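Local coordinates for PA14 domain-containing protein (PDB 6QDI) that probably senses plant cell-wall polysaccharides outside the cell through its tandem calcium-binding PA14 domains, as part of a membrane-bound RsgI-type anti-sigma factor, at residues V22-D27 against V133-L138; L73-K78 against Y104-E109. All blocks are in the same frame, centred on the assembly; numbering follows the deposited sequence.

Contact 1. Residues V22-D27 against V133-L138; sequences VDKTID and VPTECL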
ATOM      1  N   VAL A  22       6.251   6.043 -15.436  1.00 10.48           N
ATOM      2  CA  VAL A  22       6.451   5.049 -16.458  1.00 10.47           C
ATOM      3  C   VAL A  22       7.857   4.458 -16.321  1.00 10.58           C
ATOM      4  O   VAL A  22       8.870   5.191 -16.313  1.00 11.56           O
ATOM      5  CB  VAL A  22       6.194   5.636 -17.853  1.00 12.36           C
ATOM      6  CG1 VAL A  22       6.585   4.635 -18.925  1.00 12.96           C
ATOM      7  CG2 VAL A  22       4.736   6.007 -18.011  1.00 13.91           C
ATOM      8  N   ASP A  23       7.894   3.140 -16.178  1.00  9.46           N
ATOM      9  CA  ASP A  23       9.132   2.396 -16.073  1.00  9.95           C
ATOM     10  C   ASP A  23       9.432   1.736 -17.427  1.00 10.21           C
ATOM     11  O   ASP A  23       8.584   1.077 -18.014  1.00 10.31           O
ATOM     12  CB  ASP A  23       9.001   1.356 -14.966  1.00  9.05           C
ATOM     13  CG  ASP A  23       8.841   1.995 -13.599  1.00  8.45           C
ATOM     14  OD1 ASP A  23       9.600   2.927 -13.272  1.00  9.64           O
ATOM     15  OD2 ASP A  23       7.909   1.528 -12.873  1.00  9.84           O
ATOM     16  N   LYS A  24      10.645   1.900 -17.925  1.00  9.91           N
ATOM     17  CA  LYS A  24      10.945   1.444 -19.274  1.00 10.98           C
ATOM     18  C   LYS A  24      10.865  -0.054 -19.443  1.00 10.20           C
ATOM     19  O   LYS A  24      10.386  -0.521 -20.464  1.00 10.28           O
ATOM     20  CB  LYS A  24      12.302   1.953 -19.744  1.00 12.47           C
ATOM     21  CG  LYS A  24      12.318   3.460 -19.967  1.00 15.00           C
ATOM     22  CD  LYS A  24      13.631   3.900 -20.574  1.00 17.29           C
ATOM     23  CE  LYS A  24      13.711   5.427 -20.700  1.00 19.81           C
ATOM     24  NZ  LYS A  24      12.753   5.968 -21.708  1.00 22.85           N
ATOM     25  N   THR A  25      11.265  -0.777 -18.399  1.00 10.31           N
ATOM     26  CA  THR A  25      11.186  -2.212 -18.333  1.00 10.51           C
ATOM     27  C   THR A  25      10.885  -2.600 -16.881  1.00 10.34           C
ATOM     28  O   THR A  25      11.038  -1.762 -15.977  1.00 11.03           O
ATOM     29  CB  THR A  25      12.534  -2.873 -18.730  1.00 11.67           C
ATOM     30  OG1 THR A  25      13.535  -2.461 -17.821  1.00 13.88           O
ATOM     31  CG2 THR A  25      12.952  -2.563 -20.167  1.00 12.34           C
ATOM     32  N   ILE A  26      10.473  -3.857 -16.666  1.00 10.32           N
ATOM     33  CA  ILE A  26      10.329  -4.369 -15.280  1.00 10.24           C
ATOM     34  C   ILE A  26      11.623  -5.099 -14.948  1.00  9.46           C
ATOM     35  O   ILE A  26      11.783  -6.280 -15.229  1.00 10.00           O
ATOM     36  CB  ILE A  26       9.079  -5.264 -15.107  1.00 10.31           C
ATOM     37  CG1 ILE A  26       7.811  -4.533 -15.567  1.00 12.53           C
ATOM     38  CG2 ILE A  26       8.968  -5.648 -13.631  1.00 10.31           C
ATOM     39  CD1 ILE A  26       6.479  -5.167 -15.210  1.00 15.47           C
ATOM     40  N   ASP A  27      12.547  -4.363 -14.339  1.00 10.02           N
ATOM     41  CA  ASP A  27      13.881  -4.854 -14.050  1.00 10.51           C
ATOM     42  C   ASP A  27      14.416  -4.026 -12.912  1.00  9.56           C
ATOM     43  O   ASP A  27      15.022  -2.982 -13.150  1.00 12.53           O
ATOM     44  CB  ASP A  27      14.746  -4.729 -15.308  1.00 11.26           C
ATOM     45  CG  ASP A  27      16.151  -5.241 -15.136  1.00 13.77           C
ATOM     46  OD1 ASP A  27      16.448  -5.970 -14.159  1.00 15.99           O
ATOM     47  OD2 ASP A  27      16.917  -4.902 -16.038  1.00 17.44           O
ATOM     48  N   VAL A 133      12.017  -8.320 -20.924  1.00  9.97           N
ATOM     49  CA  VAL A 133      11.022  -7.856 -21.892  1.00 10.56           C
ATOM     50  C   VAL A 133      11.361  -6.397 -22.199  1.00 10.48           C
ATOM     51  O   VAL A 133      11.430  -5.578 -21.282  1.00 11.43           O
ATOM     52  CB  VAL A 133       9.583  -7.973 -21.381  1.00 11.01           C
ATOM     53  CG1 VAL A 133       8.660  -7.460 -22.468  1.00 10.92           C
ATOM     54  CG2 VAL A 133       9.249  -9.413 -21.063  1.00 10.75           C
ATOM     55  N   PRO A 134      11.643  -6.077 -23.473  1.00 11.30           N
ATOM     56  CA  PRO A 134      12.241  -4.765 -23.761  1.00 11.79           C
ATOM     57  C   PRO A 134      11.245  -3.623 -23.887  1.00 10.77           C
ATOM     58  O   PRO A 134      10.046  -3.836 -24.191  1.00 11.61           O
ATOM     59  CB  PRO A 134      12.925  -4.984 -25.092  1.00 12.76           C
ATOM     60  CG  PRO A 134      12.104  -6.041 -25.754  1.00 12.94           C
ATOM     61  CD  PRO A 134      11.630  -6.955 -24.660  1.00 12.23           C
ATOM     62  N   THR A 135      11.725  -2.411 -23.708  1.00 10.98           N
ATOM     63  CA  THR A 135      10.858  -1.258 -23.654  1.00 11.49           C
ATOM     64  C   THR A 135      10.044  -1.055 -24.925  1.00 12.09           C
ATOM     65  O   THR A 135       8.883  -0.613 -24.861  1.00 13.16           O
ATOM     66  CB  THR A 135      11.652   0.001 -23.251  1.00 12.57           C
ATOM     67  OG1 THR A 135      10.771   1.035 -22.777  1.00 13.15           O
ATOM     68  CG2 THR A 135      12.515   0.546 -24.393  1.00 14.00           C
ATOM     69  N   GLU A 136      10.605  -1.407 -26.070  1.00 13.02           N
ATOM     70  CA  GLU A 136       9.914  -1.132 -27.318  1.00 14.21           C
ATOM     71  C   GLU A 136       8.705  -2.047 -27.520  1.00 13.88           C
ATOM     72  O   GLU A 136       7.907  -1.807 -28.449  1.00 16.47           O
ATOM     73  CB  GLU A 136      10.838  -1.183 -28.527  1.00 17.11           C
ATOM     74  CG  GLU A 136      11.448  -2.524 -28.779  1.00 18.51           C
ATOM     75  CD  GLU A 136      12.743  -2.841 -28.030  1.00 19.90           C
ATOM     76  OE1 GLU A 136      13.186  -2.076 -27.120  1.00 17.78           O
ATOM     77  OE2 GLU A 136      13.309  -3.912 -28.389  1.00 24.82           O
ATOM     78  N   CYS A 137       8.567  -3.076 -26.675  1.00 12.17           N
ATOM     79  CA  CYS A 137       7.432  -3.978 -26.728  1.00 12.63           C
ATOM     80  C   CYS A 137       6.383  -3.688 -25.619  1.00 12.01           C
ATOM     81  O   CYS A 137       5.433  -4.456 -25.471  1.00 13.01           O
ATOM     82  CB  CYS A 137       7.896  -5.413 -26.608  1.00 12.65           C
ATOM     83  SG  CYS A 137       8.893  -5.944 -27.998  1.00 15.27           S
ATOM     84  N   LEU A 138       6.579  -2.604 -24.867  1.00 11.31           N
ATOM     85  CA  LEU A 138       5.713  -2.274 -23.735  1.00 11.11           C
ATOM     86  C   LEU A 138       5.129  -0.886 -23.942  1.00 11.75           C
ATOM     87  O   LEU A 138       5.879   0.052 -24.229  1.00 13.59           O
ATOM     88  CB  LEU A 138       6.527  -2.342 -22.446  1.00 10.56           C
ATOM     89  CG  LEU A 138       7.115  -3.714 -22.095  1.00 11.19           C
ATOM     90  CD1 LEU A 138       8.070  -3.615 -20.913  1.00 11.40           C
ATOM     91  CD2 LEU A 138       6.020  -4.754 -21.813  1.00 12.09           C
TER
HETATM   92  O   HOH W   1      11.341   3.779 -23.367  1.00 20.43           O
HETATM   93  O   HOH W   2      10.627  -6.024 -18.596  1.00 11.08           O

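Contact 2. Residues L73-K78 against Y104-E109; sequences LWIDNK and YDIKLE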
ATOM      1  N   LEU A  73       1.268 -12.171 -12.307  1.00  7.58           N
ATOM      2  CA  LEU A  73       1.405 -11.715 -13.696  1.00  7.68           C
ATOM      3  C   LEU A  73       0.238 -12.179 -14.534  1.00  7.64           C
ATOM      4  O   LEU A  73       0.011 -13.379 -14.610  1.00  7.90           O
ATOM      5  CB  LEU A  73       2.678 -12.213 -14.330  1.00  8.31           C
ATOM      6  CG  LEU A  73       2.887 -11.863 -15.827  1.00  8.93           C
ATOM      7  CD1 LEU A  73       3.093 -10.386 -16.034  1.00  9.13           C
ATOM      8  CD2 LEU A  73       4.061 -12.637 -16.390  1.00  9.98           C
ATOM      9  N   TRP A  74      -0.452 -11.222 -15.140  1.00  7.82           N
ATOM     10  CA  TRP A  74      -1.511 -11.493 -16.105  1.00  8.33           C
ATOM     11  C   TRP A  74      -1.029 -11.038 -17.475  1.00  8.30           C
ATOM     12  O   TRP A  74      -0.586  -9.897 -17.647  1.00  9.21           O
ATOM     13  CB  TRP A  74      -2.818 -10.732 -15.792  1.00  8.53           C
ATOM     14  CG  TRP A  74      -3.585 -11.027 -14.557  1.00  7.71           C
ATOM     15  CD1 TRP A  74      -4.753 -11.728 -14.481  1.00  8.90           C
ATOM     16  CD2 TRP A  74      -3.331 -10.573 -13.224  1.00  8.07           C
ATOM     17  NE1 TRP A  74      -5.230 -11.738 -13.215  1.00  9.30           N
ATOM     18  CE2 TRP A  74      -4.367 -11.073 -12.407  1.00  8.26           C
ATOM     19  CE3 TRP A  74      -2.308  -9.823 -12.629  1.00  9.07           C
ATOM     20  CZ2 TRP A  74      -4.449 -10.784 -11.050  1.00  8.38           C
ATOM     21  CZ3 TRP A  74      -2.382  -9.550 -11.260  1.00  9.59           C
ATOM     22  CH2 TRP A  74      -3.453 -10.017 -10.499  1.00  9.14           C
ATOM     23  N   ILE A  75      -1.176 -11.919 -18.474  1.00  9.04           N
ATOM     24  CA  ILE A  75      -0.931 -11.577 -19.875  1.00  9.21           C
ATOM     25  C   ILE A  75      -2.229 -11.908 -20.600  1.00  9.63           C
ATOM     26  O   ILE A  75      -2.763 -12.984 -20.410  1.00  9.89           O
ATOM     27  CB  ILE A  75       0.235 -12.391 -20.495  1.00  9.41           C
ATOM     28  CG1 ILE A  75       1.566 -12.164 -19.758  1.00  9.66           C
ATOM     29  CG2 ILE A  75       0.346 -12.074 -21.985  1.00  9.72           C
ATOM     30  CD1 ILE A  75       2.141 -10.784 -19.932  1.00 10.79           C
ATOM     31  N   ASP A  76      -2.737 -10.985 -21.401  1.00  9.76           N
ATOM     32  CA  ASP A  76      -3.998 -11.182 -22.109  1.00 11.02           C
ATOM     33  C   ASP A  76      -5.124 -11.527 -21.144  1.00 11.12           C
ATOM     34  O   ASP A  76      -6.010 -12.351 -21.434  1.00 11.72           O
ATOM     35  CB  ASP A  76      -3.866 -12.277 -23.176  1.00 12.49           C
ATOM     36  CG  ASP A  76      -5.069 -12.337 -24.122  1.00 13.45           C
ATOM     37  OD1 ASP A  76      -5.647 -11.273 -24.417  1.00 13.66           O
ATOM     38  OD2 ASP A  76      -5.406 -13.435 -24.558  1.00 16.51           O
ATOM     39  N   ASN A  77      -5.077 -10.933 -19.961  1.00 10.83           N
ATOM     40  CA  ASN A  77      -6.053 -11.141 -18.907  1.00 10.97           C
ATOM     41  C   ASN A  77      -6.090 -12.561 -18.359  1.00 11.12           C
ATOM     42  O   ASN A  77      -7.024 -12.929 -17.618  1.00 15.07           O
ATOM     43  CB  ASN A  77      -7.421 -10.604 -19.318  1.00 12.94           C
ATOM     44  CG  ASN A  77      -7.324  -9.147 -19.741  1.00 14.36           C
ATOM     45  OD1 ASN A  77      -7.044  -8.285 -18.934  1.00 16.87           O
ATOM     46  ND2 ASN A  77      -7.480  -8.883 -21.053  1.00 14.57           N
ATOM     47  N   LYS A  78      -5.034 -13.343 -18.584  1.00  9.94           N
ATOM     48  CA  LYS A  78      -4.913 -14.652 -18.020  1.00  9.71           C
ATOM     49  C   LYS A  78      -3.819 -14.576 -16.948  1.00  8.78           C
ATOM     50  O   LYS A  78      -2.685 -14.130 -17.240  1.00  9.35           O
ATOM     51  CB  LYS A  78      -4.553 -15.682 -19.067  1.00 10.97           C
ATOM     52  CG  LYS A  78      -4.456 -17.085 -18.492  1.00 12.20           C
ATOM     53  CD  LYS A  78      -4.247 -18.187 -19.542  1.00 15.38           C
ATOM     54  CE  LYS A  78      -5.518 -18.618 -20.245  1.00 16.20           C
ATOM     55  NZ  LYS A  78      -6.563 -19.256 -19.372  1.00 15.75           N
ATOM     56  N   TYR A 104      -1.501  -6.919 -26.342  1.00 13.10           N
ATOM     57  CA  TYR A 104      -2.149  -7.642 -25.276  1.00 12.23           C
ATOM     58  C   TYR A 104      -2.060  -6.879 -23.975  1.00 10.32           C
ATOM     59  O   TYR A 104      -1.072  -6.227 -23.693  1.00 11.51           O
ATOM     60  CB  TYR A 104      -1.494  -8.983 -25.071  1.00 13.06           C
ATOM     61  CG  TYR A 104      -1.644  -9.915 -26.253  1.00 13.01           C
ATOM     62  CD1 TYR A 104      -2.779 -10.728 -26.376  1.00 13.91           C
ATOM     63  CD2 TYR A 104      -0.666 -10.033 -27.222  1.00 13.93           C
ATOM     64  CE1 TYR A 104      -2.951 -11.597 -27.437  1.00 14.35           C
ATOM     65  CE2 TYR A 104      -0.814 -10.918 -28.284  1.00 14.04           C
ATOM     66  CZ  TYR A 104      -1.957 -11.702 -28.385  1.00 14.81           C
ATOM     67  OH  TYR A 104      -2.106 -12.574 -29.452  1.00 18.39           O
ATOM     68  N   ASP A 105      -3.093  -6.988 -23.149  1.00 10.28           N
ATOM     69  CA  ASP A 105      -3.013  -6.456 -21.816  1.00  9.98           C
ATOM     70  C   ASP A 105      -1.899  -7.153 -21.029  1.00  9.80           C
ATOM     71  O   ASP A 105      -1.677  -8.358 -21.181  1.00 10.64           O
ATOM     72  CB  ASP A 105      -4.326  -6.665 -21.103  1.00 11.16           C
ATOM     73  CG  ASP A 105      -5.429  -5.804 -21.687  1.00 12.98           C
ATOM     74  OD1 ASP A 105      -5.164  -4.609 -21.934  1.00 16.28           O
ATOM     75  OD2 ASP A 105      -6.521  -6.301 -21.846  1.00 18.70           O
ATOM     76  N   ILE A 106      -1.256  -6.383 -20.167  1.00  8.98           N
ATOM     77  CA  ILE A 106      -0.296  -6.911 -19.216  1.00  8.26           C
ATOM     78  C   ILE A 106      -0.581  -6.190 -17.896  1.00  8.08           C
ATOM     79  O   ILE A 106      -0.736  -4.968 -17.854  1.00  9.53           O
ATOM     80  CB  ILE A 106       1.190  -6.775 -19.665  1.00  8.91           C
ATOM     81  CG1 ILE A 106       2.131  -7.268 -18.570  1.00  9.18           C
ATOM     82  CG2 ILE A 106       1.518  -5.361 -20.102  1.00  9.48           C
ATOM     83  CD1 ILE A 106       3.541  -7.484 -19.079  1.00  9.90           C
ATOM     84  N   LYS A 107      -0.590  -6.972 -16.811  1.00  8.36           N
ATOM     85  CA  LYS A 107      -0.671  -6.453 -15.443  1.00  7.71           C
ATOM     86  C   LYS A 107       0.271  -7.254 -14.589  1.00  7.85           C
ATOM     87  O   LYS A 107       0.225  -8.504 -14.630  1.00  8.14           O
ATOM     88  CB  LYS A 107      -2.110  -6.547 -14.918  1.00  8.33           C
ATOM     89  CG  LYS A 107      -2.237  -6.085 -13.475  1.00  9.11           C
ATOM     90  CD  LYS A 107      -3.679  -5.972 -12.990  1.00 10.69           C
ATOM     91  CE  LYS A 107      -4.493  -7.223 -13.116  1.00 14.76           C
ATOM     92  NZ  LYS A 107      -5.865  -7.034 -12.570  1.00 19.79           N
ATOM     93  N   LEU A 108       1.130  -6.599 -13.831  1.00  7.78           N
ATOM     94  CA  LEU A 108       2.057  -7.281 -12.952  1.00  7.27           C
ATOM     95  C   LEU A 108       1.940  -6.585 -11.599  1.00  6.90           C
ATOM     96  O   LEU A 108       2.189  -5.388 -11.499  1.00  7.95           O
ATOM     97  CB  LEU A 108       3.479  -7.217 -13.488  1.00  8.47           C
ATOM     98  CG  LEU A 108       4.515  -8.169 -12.827  1.00 10.24           C
ATOM     99  CD1 LEU A 108       5.739  -8.319 -13.712  1.00 13.87           C
ATOM    100  CD2 LEU A 108       4.993  -7.763 -11.461  1.00  9.73           C
ATOM    101  N   GLU A 109       1.575  -7.362 -10.575  1.00  6.78           N
ATOM    102  CA  GLU A 109       1.511  -6.878  -9.209  1.00  6.71           C
ATOM    103  C   GLU A 109       2.663  -7.488  -8.402  1.00  6.33           C
ATOM    104  O   GLU A 109       3.023  -8.648  -8.614  1.00  6.83           O
ATOM    105  CB  GLU A 109       0.158  -7.229  -8.600  1.00  6.78           C
ATOM    106  CG  GLU A 109      -0.961  -6.416  -9.202  1.00  7.54           C
ATOM    107  CD  GLU A 109      -2.367  -6.800  -8.806  1.00  7.84           C
ATOM    108  OE1 GLU A 109      -2.556  -7.776  -8.057  1.00  8.86           O
ATOM    109  OE2 GLU A 109      -3.285  -6.048  -9.198  1.00  9.63           O
TER
HETATM  110  O   HOH W   3      -5.333  -8.610 -24.079  1.00 14.16           O
HETATM  111  O   HOH W   4      -3.361  -9.038 -18.725  1.00 11.74           O
HETATM  112  O   HOH W   5      -7.472  -5.664 -18.909  1.00 29.62           O

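Contact 1. Residues V22-D27 against V133-L138
T135 turns its OG1 anti to its own backbone N (chi1 -161°), and that torsion carries the hydroxyl to the carbonyl of K24, where OG1 donates a hydrogen bond to K24 O at 2.8 Å. The donor stands 28° out of the carbonyl plane, and the C=O...OG1 angle of 115° brings it from the side of the carbonyl rather than head on. T135 CA also brings its hydrogen to K24 O, with a CA to O distance of 3.3 Å, so hydroxyl and backbone of one residue share the same acceptor. The K24 side chain runs next to that of T135 in the same direction, and K24 CB comes within 3.5 Å of T135 OG1. A bend at chi4 places K24 NZ where one water can accept from it and donate to T135 OG1, closing a solvent bridge beside the direct bond.

In the first PA14 domain, a beta-sandwich module, the contact joins the loop leaving strand 17-23 to the connection between strands 131-132 and 138-140. That connection includes a short 3-10 turn, 135-137, in which P134 O accepts from C137 N and T135 O from L138 N.

T25 meets the residues leading into this turn mainly through its methyl: CG2 approaches V133 O at 3.6 Å and T135 N at 3.8 Å. A second water bridges the two backbones, accepting from I26 N and donating to V133 O. Deeper in, L138 CD1 reaches K24 O at 3.9 Å, while L4 of strand 4-9 packs against both L138 and I26.

Contact 2. Residues L73-K78 against Y104-E109
K107 extends from CG, anti to the backbone N (chi1 177°), through CD, then bends at chi3 (56°), which brings CE over the W74 indole. CE lies 3.5 Å from the centroid of the six-membered ring, a CH-pi contact displaced toward the rim, and K107 NZ follows at 4.2 Å from that centroid, nearly on the ring normal, as a cation-pi partner. E109 OE1 comes to the edge of the same indole, 3.4 Å from W74 CH2, with the carboxylate steeply turned to the ring; its OE2 pairs with R48.

The backbones beneath form an antiparallel strand pair, 71-75 and 104-113, in one sheet of the PA14 sandwich. W74 and K107 form a hydrogen-bonded pair (W74 N to K107 O 2.8 Å) between the non-hydrogen-bonded pairs L73-L108 and I75-I106. On the other face I75 CD1 packs on I106 CD1 at 3.7 Å, and L73 CD1 touches L108 CD1, with F63 against both L73 and I75.

A type I' turn, I75 to K78, ends the strand; D76 N still donates to D105 O, and N77 ND2 donates to D105 OD2 at 2.9 Å. This last bond uses the anti lone pair of OD2, near the amide plane of N77, with the flat groups 63° apart; D105 OD1 forms a salt bridge with K52. D76 OD1 meets the Y104 ring in plane at CD1, 3.5 Å away.

Overall arrangement
The two contacts lie about 14 Å apart between centres, both in the first PA14 domain. Along the chain, contact 2 is nested inside the loop that contact 1 closes: 22-27 comes first, then 73-78 and 104-109, and finally 133-138. Both reach the same antiparallel sheet, in which strand 44-53 pairs with strands 104-113 and 138-140. They meet directly where I26 CD1 packs on L108 CD1 at 3.6 Å. Contact 1 thus joins an early loop to a late one, 106 residues further along the chain, whereas contact 2 pairs strands within it. The side chain of L108 is about 11 Å from that of N69, a calcium ligand, while contact 1 lies away from the calcium sites.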